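Local atomic coordinates of carbohydrate binding protein, putative, CPB33A (Cellvibrio japonicus, PDB entry 5FJQ), a protein that is a copper-dependent lytic polysaccharide monooxygenase important for efficient use of chitin, represented here by its AA10-type LPMO domain. Residues S5-R10 with R90-T95; F105-T110 with S140-I145; P41-V46 with A65-L70. All coordinates share one frame; numbering follows the deposited sequence.

Contact 1 (S5-R10 with R90-T95); sequences SSPKSR and REFVWT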
loop_
_atom_site.group_PDB
_atom_site.type_symbol
_atom_site.label_atom_id
_atom_site.label_comp_id
_atom_site.label_asym_id
_atom_site.label_seq_id
_atom_site.Cartn_x
_atom_site.Cartn_y
_atom_site.Cartn_z
ATOM N N SER A 5 7.752 0.754 -4.708
ATOM C CA SER A 5 9.097 0.308 -4.489
ATOM C C SER A 5 9.873 1.327 -3.687
ATOM O O SER A 5 10.861 0.964 -3.036
ATOM C CB SER A 5 9.744 -0.009 -5.845
ATOM O OG SER A 5 9.459 1.008 -6.819
ATOM N N SER A 6 9.372 2.578 -3.672
ATOM C CA SER A 6 10.098 3.745 -3.119
ATOM C C SER A 6 9.082 4.840 -2.715
ATOM O O SER A 6 8.425 5.381 -3.603
ATOM C CB SER A 6 11.069 4.233 -4.179
ATOM O OG SER A 6 11.763 5.349 -3.745
ATOM N N PRO A 7 8.852 5.050 -1.384
ATOM C CA PRO A 7 9.391 4.326 -0.229
ATOM C C PRO A 7 8.871 2.884 -0.294
ATOM O O PRO A 7 7.784 2.655 -0.815
ATOM C CB PRO A 7 8.758 5.055 0.947
ATOM C CG PRO A 7 8.526 6.437 0.425
ATOM C CD PRO A 7 7.937 6.089 -0.905
ATOM N N LYS A 8 9.665 1.931 0.156
ATOM C CA LYS A 8 9.286 0.505 0.085
ATOM C C LYS A 8 7.986 0.304 0.843
ATOM O O LYS A 8 7.843 0.728 2.015
ATOM C CB LYS A 8 10.375 -0.367 0.651
ATOM C CG LYS A 8 11.734 -0.173 0.008
ATOM C CD LYS A 8 12.798 -1.037 0.695
ATOM C CE LYS A 8 14.175 -0.986 -0.002
ATOM N NZ LYS A 8 14.097 -1.733 -1.316
ATOM N N SER A 9 7.033 -0.328 0.173
ATOM C CA SER A 9 5.740 -0.642 0.760
ATOM C C SER A 9 6.024 -1.748 1.749
ATOM O O SER A 9 7.126 -2.322 1.757
ATOM C CB SER A 9 4.756 -1.179 -0.271
ATOM O OG SER A 9 5.179 -2.464 -0.789
ATOM N N ARG A 10 5.046 -1.980 2.596
ATOM C CA ARG A 10 5.119 -2.973 3.667
ATOM C C ARG A 10 5.383 -4.395 3.114
ATOM O O ARG A 10 6.159 -5.139 3.732
ATOM C CB ARG A 10 3.796 -2.980 4.445
ATOM C CG ARG A 10 3.930 -3.652 5.798
ATOM C CD ARG A 10 2.667 -3.525 6.580
ATOM N NE ARG A 10 2.385 -2.187 7.058
ATOM C CZ ARG A 10 1.235 -1.939 7.728
ATOM N NH1 ARG A 10 0.359 -2.931 7.956
ATOM N NH2 ARG A 10 0.968 -0.736 8.203
ATOM N N ARG A 90 7.153 14.325 -1.568
ATOM C CA ARG A 90 7.938 13.084 -1.507
ATOM C C ARG A 90 7.604 12.260 -2.765
ATOM O O ARG A 90 6.456 12.070 -3.082
ATOM C CB ARG A 90 7.621 12.341 -0.199
ATOM C CG ARG A 90 8.424 11.068 0.037
ATOM C CD ARG A 90 9.896 11.395 0.035
ATOM N NE ARG A 90 10.591 10.150 0.213
ATOM C CZ ARG A 90 11.311 9.810 1.279
ATOM N NH1 ARG A 90 11.563 10.678 2.294
ATOM N NH2 ARG A 90 11.827 8.595 1.282
ATOM N N GLU A 91 8.590 11.843 -3.546
ATOM C CA GLU A 91 8.277 10.871 -4.628
ATOM C C GLU A 91 7.893 9.456 -4.095
ATOM O O GLU A 91 8.545 8.892 -3.189
ATOM C CB GLU A 91 9.407 10.689 -5.668
ATOM C CG GLU A 91 10.032 11.982 -6.157
ATOM C CD GLU A 91 10.617 11.861 -7.549
ATOM O OE1 GLU A 91 11.105 10.762 -7.942
ATOM O OE2 GLU A 91 10.550 12.876 -8.270
ATOM N N PHE A 92 6.837 8.941 -4.700
ATOM C CA PHE A 92 6.345 7.563 -4.557
ATOM C C PHE A 92 6.359 6.899 -5.921
ATOM O O PHE A 92 5.916 7.460 -6.933
ATOM C CB PHE A 92 4.929 7.553 -3.965
ATOM C CG PHE A 92 4.874 7.951 -2.517
ATOM C CD1 PHE A 92 4.967 9.294 -2.131
ATOM C CD2 PHE A 92 4.815 7.004 -1.541
ATOM C CE1 PHE A 92 4.947 9.635 -0.782
ATOM C CE2 PHE A 92 4.806 7.339 -0.184
ATOM C CZ PHE A 92 4.873 8.653 0.190
ATOM N N VAL A 93 6.894 5.699 -5.956
ATOM C CA VAL A 93 7.178 5.117 -7.231
ATOM C C VAL A 93 6.553 3.761 -7.217
ATOM O O VAL A 93 6.820 3.003 -6.274
ATOM C CB VAL A 93 8.717 4.924 -7.438
ATOM C CG1 VAL A 93 8.969 4.080 -8.682
ATOM C CG2 VAL A 93 9.479 6.281 -7.457
ATOM N N TRP A 94 5.794 3.468 -8.276
ATOM C CA TRP A 94 5.196 2.136 -8.455
ATOM C C TRP A 94 6.060 1.452 -9.497
ATOM O O TRP A 94 6.259 1.990 -10.582
ATOM C CB TRP A 94 3.745 2.180 -8.961
ATOM C CG TRP A 94 2.669 2.436 -7.926
ATOM C CD1 TRP A 94 2.370 3.620 -7.396
ATOM C CD2 TRP A 94 1.679 1.507 -7.418
ATOM N NE1 TRP A 94 1.324 3.541 -6.501
ATOM C CE2 TRP A 94 0.847 2.247 -6.517
ATOM C CE3 TRP A 94 1.420 0.132 -7.620
ATOM C CZ2 TRP A 94 -0.204 1.674 -5.828
ATOM C CZ3 TRP A 94 0.378 -0.439 -6.944
ATOM C CH2 TRP A 94 -0.429 0.319 -6.016
ATOM N N THR A 95 6.595 0.294 -9.146
ATOM C CA THR A 95 7.253 -0.547 -10.123
ATOM C C THR A 95 6.209 -1.547 -10.586
ATOM O O THR A 95 5.744 -2.396 -9.817
ATOM C CB THR A 95 8.482 -1.254 -9.527
ATOM O OG1 THR A 95 9.411 -0.237 -9.181
ATOM C CG2 THR A 95 9.109 -2.170 -10.571
#
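S5 holds OG in the crowded position between backbone N and carbonyl carbon (chi1 44°), while T95 sets OG1 beside its own backbone N, anti to the carbonyl carbon (chi1 -64°). These torsions bring S5 OG and T95 OG1 to 2.7 Å, a short hydrogen bond that either could donate. Next to this pair the main chains join. S5 N gives a bond to V93 O at 2.9 Å, arriving nearly along the C=O axis. V93 N gives one to S6 O at 2.8 Å, but with a bent N-H...O angle of 136°. Two successive residues, S5 and S6, thus share the two polar groups of V93. The same S6 oxygen takes a CA-H...O contact from F92 CA at 3.2 Å, so two donors converge on it. S6 and V93 project from the same face of the sheet, their CB atoms 4.1 Å apart. A cis peptide bond leads into P7, whose CD presses obliquely on F92 CD2 at 3.3 Å. Farther out, P7 CG and the tip of R90 reach toward each other; R90, bent at chi2, fixes its NH1 on S84 O. The strand 88-96 hydrogen-bonds 139-146 along its other edge, making it the middle strand of a three-stranded antiparallel sheet. Backbone bonds and paired hydroxyls thus fasten the edge strand 2-6 as far as the cis-proline, where apolar packing takes over and the chain leaves the sheet toward the helix capped by S9.

Contact 2 (F105-T110 with S140-I145); sequences FRYYIT and STHNVI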
loop_
_atom_site.group_PDB
_atom_site.type_symbol
_atom_site.label_atom_id
_atom_site.label_comp_id
_atom_site.label_asym_id
_atom_site.label_seq_id
_atom_site.Cartn_x
_atom_site.Cartn_y
_atom_site.Cartn_z
ATOM N N PHE A 105 -3.764 6.688 -9.935
ATOM C CA PHE A 105 -3.091 6.224 -8.700
ATOM C C PHE A 105 -3.502 7.211 -7.639
ATOM O O PHE A 105 -3.266 8.477 -7.795
ATOM C CB PHE A 105 -1.538 6.211 -8.811
ATOM C CG PHE A 105 -1.000 5.160 -9.784
ATOM C CD1 PHE A 105 -0.958 5.415 -11.153
ATOM C CD2 PHE A 105 -0.628 3.886 -9.333
ATOM C CE1 PHE A 105 -0.484 4.455 -12.084
ATOM C CE2 PHE A 105 -0.162 2.932 -10.246
ATOM C CZ PHE A 105 -0.120 3.198 -11.617
ATOM N N ARG A 106 -3.996 6.689 -6.521
ATOM C CA ARG A 106 -4.322 7.543 -5.399
ATOM C C ARG A 106 -3.563 7.194 -4.138
ATOM O O ARG A 106 -3.295 6.008 -3.853
ATOM C CB ARG A 106 -5.838 7.479 -5.044
ATOM C CG ARG A 106 -6.694 8.250 -6.005
ATOM C CD ARG A 106 -8.167 8.063 -5.656
ATOM N NE ARG A 106 -8.935 8.773 -6.680
ATOM C CZ ARG A 106 -10.241 8.605 -6.918
ATOM N NH1 ARG A 106 -10.918 7.693 -6.259
ATOM N NH2 ARG A 106 -10.846 9.288 -7.891
ATOM N N TYR A 107 -3.226 8.253 -3.394
ATOM C CA TYR A 107 -2.671 8.070 -2.079
ATOM C C TYR A 107 -3.521 8.642 -0.975
ATOM O O TYR A 107 -4.036 9.805 -1.083
ATOM C CB TYR A 107 -1.281 8.690 -1.992
ATOM C CG TYR A 107 -0.337 8.082 -3.000
ATOM C CD1 TYR A 107 -0.548 8.265 -4.370
ATOM C CD2 TYR A 107 0.725 7.297 -2.592
ATOM C CE1 TYR A 107 0.334 7.740 -5.316
ATOM C CE2 TYR A 107 1.639 6.775 -3.518
ATOM C CZ TYR A 107 1.386 6.939 -4.858
ATOM O OH TYR A 107 2.225 6.393 -5.737
ATOM N N TYR A 108 -3.490 7.909 0.145
ATOM C CA TYR A 108 -4.199 8.303 1.395
ATOM C C TYR A 108 -3.207 8.223 2.513
ATOM O O TYR A 108 -2.110 7.610 2.358
ATOM C CB TYR A 108 -5.381 7.360 1.694
ATOM C CG TYR A 108 -6.381 7.327 0.596
ATOM C CD1 TYR A 108 -6.114 6.660 -0.634
ATOM C CD2 TYR A 108 -7.639 7.941 0.776
ATOM C CE1 TYR A 108 -7.058 6.669 -1.654
ATOM C CE2 TYR A 108 -8.560 7.925 -0.225
ATOM C CZ TYR A 108 -8.292 7.302 -1.396
ATOM O OH TYR A 108 -9.259 7.371 -2.310
ATOM N N ILE A 109 -3.583 8.825 3.635
ATOM C CA ILE A 109 -2.765 8.811 4.859
ATOM C C ILE A 109 -3.656 8.797 6.094
ATOM O O ILE A 109 -4.803 9.278 6.038
ATOM C CB ILE A 109 -1.732 9.979 4.934
ATOM C CG1 ILE A 109 -0.734 9.702 6.077
ATOM C CG2 ILE A 109 -2.438 11.339 5.113
ATOM C CD1 ILE A 109 0.557 10.528 6.046
ATOM N N THR A 110 -3.151 8.136 7.153
ATOM C CA THR A 110 -3.603 8.229 8.514
ATOM C C THR A 110 -3.569 9.671 9.098
ATOM O O THR A 110 -2.789 10.550 8.667
ATOM C CB THR A 110 -2.767 7.283 9.369
ATOM O OG1 THR A 110 -1.406 7.340 8.934
ATOM C CG2 THR A 110 -3.222 5.810 9.132
ATOM N N SER A 140 5.675 4.206 -12.486
ATOM C CA SER A 140 4.662 5.247 -12.292
ATOM C C SER A 140 5.123 6.081 -11.121
ATOM O O SER A 140 5.279 5.583 -10.026
ATOM C CB SER A 140 3.274 4.597 -12.004
ATOM O OG SER A 140 2.696 4.038 -13.130
ATOM N N THR A 141 5.372 7.365 -11.356
ATOM C CA THR A 141 5.903 8.203 -10.320
ATOM C C THR A 141 4.939 9.324 -9.943
ATOM O O THR A 141 4.423 10.052 -10.793
ATOM C CB THR A 141 7.298 8.846 -10.669
ATOM O OG1 THR A 141 8.192 7.798 -11.074
ATOM C CG2 THR A 141 7.820 9.411 -9.450
ATOM N N HIS A 142 4.707 9.439 -8.640
ATOM C CA HIS A 142 3.781 10.425 -8.137
ATOM C C HIS A 142 4.498 11.225 -7.051
ATOM O O HIS A 142 4.976 10.688 -6.087
ATOM C CB HIS A 142 2.555 9.672 -7.633
ATOM C CG HIS A 142 2.041 8.690 -8.633
ATOM N ND1 HIS A 142 2.070 7.323 -8.423
ATOM C CD2 HIS A 142 1.536 8.869 -9.872
ATOM C CE1 HIS A 142 1.600 6.707 -9.495
ATOM N NE2 HIS A 142 1.236 7.620 -10.376
ATOM N N ASN A 143 4.633 12.534 -7.269
ATOM C CA ASN A 143 5.178 13.360 -6.245
ATOM C C ASN A 143 4.132 13.833 -5.248
ATOM O O ASN A 143 3.551 14.899 -5.476
ATOM C CB ASN A 143 5.688 14.610 -6.890
ATOM C CG ASN A 143 7.187 14.693 -6.855
ATOM O OD1 ASN A 143 7.889 13.767 -7.333
ATOM N ND2 ASN A 143 7.699 15.800 -6.287
ATOM N N VAL A 144 3.981 13.125 -4.140
ATOM C CA VAL A 144 2.783 13.226 -3.262
ATOM C C VAL A 144 3.144 14.301 -2.305
ATOM O O VAL A 144 4.316 14.345 -1.864
ATOM C CB VAL A 144 2.571 11.899 -2.491
ATOM C CG1 VAL A 144 1.405 11.974 -1.492
ATOM C CG2 VAL A 144 2.353 10.790 -3.497
ATOM N N ILE A 145 2.232 15.243 -2.027
ATOM C CA ILE A 145 2.588 16.228 -1.032
ATOM C C ILE A 145 2.148 15.698 0.354
ATOM O O ILE A 145 0.937 15.542 0.636
ATOM C CB ILE A 145 2.069 17.674 -1.350
ATOM C CG1 ILE A 145 2.447 18.173 -2.761
ATOM C CG2 ILE A 145 2.368 18.668 -0.228
ATOM C CD1 ILE A 145 3.874 17.941 -3.248
#
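Two hydrogen bonds grip S140 OG, one with E137 OE1 and one with N96 ND2, both partners lying beyond the two segments. Held this way, S140 lays its CB over the face of the F105 ring, 4.1 Å from S140 CB to the ring centroid, in a CH-pi contact. The polar link between the strands is made by Y107 OH and H142 ND1, 2.8 Å apart; each group meets the other ring at its edge, near its plane, and the two planes are inclined by 62°. H142 also lies against F105 in an oblique aromatic pair with centroids 4.5 Å apart, while F105 stacks on W159. At the far end V144 brings CG2, anti to its carbonyl carbon, over the centre of the Y107 ring, 3.8 Å from CG2 to the centroid. F105, Y107 and H142 form an aromatic cluster in which every touching residue is buried. Their strands belong to different sheets: the axes of the short strand segments approach to 9.1 Å and run nearly alongside each other, with a crossing angle of -27°. Such face-to-face packing of slightly rotated strands through buried side chains is typical of the immunoglobulin-like beta-sandwich core of LPMO domains.

Contact 3 (P41-V46 with A65-L70); sequences PQEVAV and ANRANL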
loop_
_atom_site.group_PDB
_atom_site.type_symbol
_atom_site.label_atom_id
_atom_site.label_comp_id
_atom_site.label_asym_id
_atom_site.label_seq_id
_atom_site.Cartn_x
_atom_site.Cartn_y
_atom_site.Cartn_z
ATOM N N PRO A 41 4.501 -9.419 -4.608
ATOM C CA PRO A 41 4.154 -8.062 -4.159
ATOM C C PRO A 41 3.343 -7.233 -5.176
ATOM O O PRO A 41 2.566 -6.335 -4.771
ATOM C CB PRO A 41 5.525 -7.436 -3.919
ATOM C CG PRO A 41 6.457 -8.188 -4.840
ATOM C CD PRO A 41 5.958 -9.616 -4.635
ATOM N N GLN A 42 3.465 -7.591 -6.448
ATOM C CA GLN A 42 2.805 -6.928 -7.594
ATOM C C GLN A 42 1.308 -7.293 -7.768
ATOM O O GLN A 42 0.593 -6.729 -8.623
ATOM C CB GLN A 42 3.585 -7.240 -8.884
ATOM C CG GLN A 42 3.437 -8.666 -9.403
ATOM C CD GLN A 42 4.427 -9.664 -8.752
ATOM O OE1 GLN A 42 4.998 -9.417 -7.663
ATOM N NE2 GLN A 42 4.664 -10.786 -9.441
ATOM N N GLU A 43 0.870 -8.249 -6.945
ATOM C CA GLU A 43 -0.393 -8.882 -7.034
ATOM C C GLU A 43 -1.302 -8.650 -5.823
ATOM O O GLU A 43 -2.062 -9.544 -5.450
ATOM C CB GLU A 43 -0.071 -10.336 -7.048
ATOM C CG GLU A 43 -0.948 -11.170 -7.864
ATOM C CD GLU A 43 -0.184 -12.400 -8.274
ATOM O OE1 GLU A 43 0.669 -12.269 -9.203
ATOM O OE2 GLU A 43 -0.392 -13.451 -7.634
ATOM N N VAL A 44 -1.210 -7.514 -5.161
ATOM C CA VAL A 44 -2.092 -7.294 -4.033
ATOM C C VAL A 44 -3.301 -6.684 -4.712
ATOM O O VAL A 44 -3.459 -5.445 -4.783
ATOM C CB VAL A 44 -1.418 -6.421 -2.910
ATOM C CG1 VAL A 44 -2.327 -6.178 -1.742
ATOM C CG2 VAL A 44 -0.118 -7.032 -2.401
ATOM N N ALA A 45 -4.155 -7.567 -5.248
ATOM C CA ALA A 45 -5.039 -7.213 -6.383
ATOM C C ALA A 45 -6.467 -7.582 -6.114
ATOM O O ALA A 45 -6.718 -8.572 -5.440
ATOM C CB ALA A 45 -4.587 -7.898 -7.678
ATOM N N VAL A 46 -7.402 -6.837 -6.684
ATOM C CA VAL A 46 -8.821 -7.232 -6.628
ATOM C C VAL A 46 -9.375 -7.126 -8.022
ATOM O O VAL A 46 -9.354 -6.052 -8.602
ATOM C CB VAL A 46 -9.643 -6.378 -5.646
ATOM C CG1 VAL A 46 -11.101 -6.729 -5.684
ATOM C CG2 VAL A 46 -9.216 -6.577 -4.193
ATOM N N ALA A 65 -5.416 -6.527 0.720
ATOM C CA ALA A 65 -6.527 -6.481 -0.238
ATOM C C ALA A 65 -7.414 -7.734 -0.011
ATOM O O ALA A 65 -7.942 -8.280 -0.943
ATOM C CB ALA A 65 -5.991 -6.432 -1.657
ATOM N N ASN A 66 -7.472 -8.198 1.244
ATOM C CA ASN A 66 -8.272 -9.355 1.685
ATOM C C ASN A 66 -7.796 -10.705 1.134
ATOM O O ASN A 66 -8.563 -11.695 1.074
ATOM C CB ASN A 66 -9.775 -9.130 1.424
ATOM C CG ASN A 66 -10.669 -10.010 2.295
ATOM O OD1 ASN A 66 -10.330 -10.349 3.439
ATOM N ND2 ASN A 66 -11.854 -10.330 1.775
ATOM N N ARG A 67 -6.506 -10.767 0.785
ATOM C CA ARG A 67 -5.905 -11.997 0.345
ATOM C C ARG A 67 -5.220 -12.695 1.507
ATOM O O ARG A 67 -4.408 -12.081 2.166
ATOM C CB ARG A 67 -4.900 -11.676 -0.752
ATOM C CG ARG A 67 -5.650 -11.035 -1.927
ATOM C CD ARG A 67 -4.789 -10.368 -2.929
ATOM N NE ARG A 67 -3.996 -11.365 -3.627
ATOM C CZ ARG A 67 -4.132 -11.725 -4.915
ATOM N NH1 ARG A 67 -5.035 -11.166 -5.732
ATOM N NH2 ARG A 67 -3.296 -12.631 -5.426
ATOM N N ALA A 68 -5.534 -13.972 1.757
ATOM C CA ALA A 68 -5.092 -14.582 3.004
ATOM C C ALA A 68 -3.560 -14.721 3.157
ATOM O O ALA A 68 -2.991 -14.639 4.271
ATOM C CB ALA A 68 -5.820 -15.932 3.216
ATOM N N ASN A 69 -2.895 -15.027 2.059
ATOM C CA ASN A 69 -1.441 -15.180 2.063
ATOM C C ASN A 69 -0.687 -13.798 2.307
ATOM O O ASN A 69 0.537 -13.731 2.219
ATOM C CB ASN A 69 -0.974 -15.916 0.765
ATOM C CG ASN A 69 -1.105 -15.074 -0.518
ATOM O OD1 ASN A 69 -1.242 -13.833 -0.477
ATOM N ND2 ASN A 69 -0.901 -15.724 -1.676
ATOM N N LEU A 70 -1.438 -12.742 2.632
ATOM C CA LEU A 70 -0.882 -11.447 3.040
ATOM C C LEU A 70 -1.551 -10.908 4.318
ATOM O O LEU A 70 -1.337 -9.764 4.702
ATOM C CB LEU A 70 -1.064 -10.399 1.952
ATOM C CG LEU A 70 -0.394 -10.666 0.606
ATOM C CD1 LEU A 70 -1.008 -9.766 -0.444
ATOM C CD2 LEU A 70 1.158 -10.515 0.652
#
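Polar interactions gather around the guanidinium of R67, which a bend at chi3 (68°) folds back over the backbone of 43-45. R67 NH1 donates to A45 O at 3.1 Å, an N-H...O angle of 156°; the acceptor lies close to the guanidinium plane, whereas the donor stands above the carbonyl plane of A45. A different relation holds with E43, whose carbonyl oxygen sits over the centre of the flat group, 3.1 Å from E43 O to R67 CZ, without hydrogen bonding to it. This carbonyl would probably favour the positive charge electrostatically. The E43 carboxylate adds a long salt bridge, OE2 to R67 NH2 at 3.7 Å, with the two planes turned 62° apart. Apolar contacts lie beside this polar group and centre on V44, the middle residue of an inverse gamma turn. Its two methyls divide the work: V44 CG2 packs tightly on L70 CD1 at 3.5 Å, and V44 CG1 rests on A65 CB at 3.7 Å. V46 CG2 reaches A65 CB more loosely, at 4.1 Å. The loop holding 65-70 is tied to strand 169-178 by the nearby C63-C174 disulfide. Loop 65-70 thus packs on the turn that leads into strand 45-47, beside the copper site, where the E43 side chain lies about 4 Å from that of H1, as is typical of the variable loop region between the first strands of LPMO domains.

Contact 2 is the fully buried one, whereas contacts 1 and 3 are partly buried. Contacts 1 and 2 share a sheet and touch: strand 88-96 pairs with 139-146 through W94 N to S140 O and R90 N to V144 O, so contact 1 works within that sheet and contact 2 carries it across to the second. Contact 3 touches neither, its centre about 17 and about 19 Å from those of contacts 1 and 2, but its strand 45-47 belongs to the same mixed sheet as strand 102-109 of contact 2. Chemistry follows place: backbone pairing at a sheet edge, aromatic packing between sheets, and arginine-to-carbonyl bonding with aliphatic packing where loop meets short strand near copper.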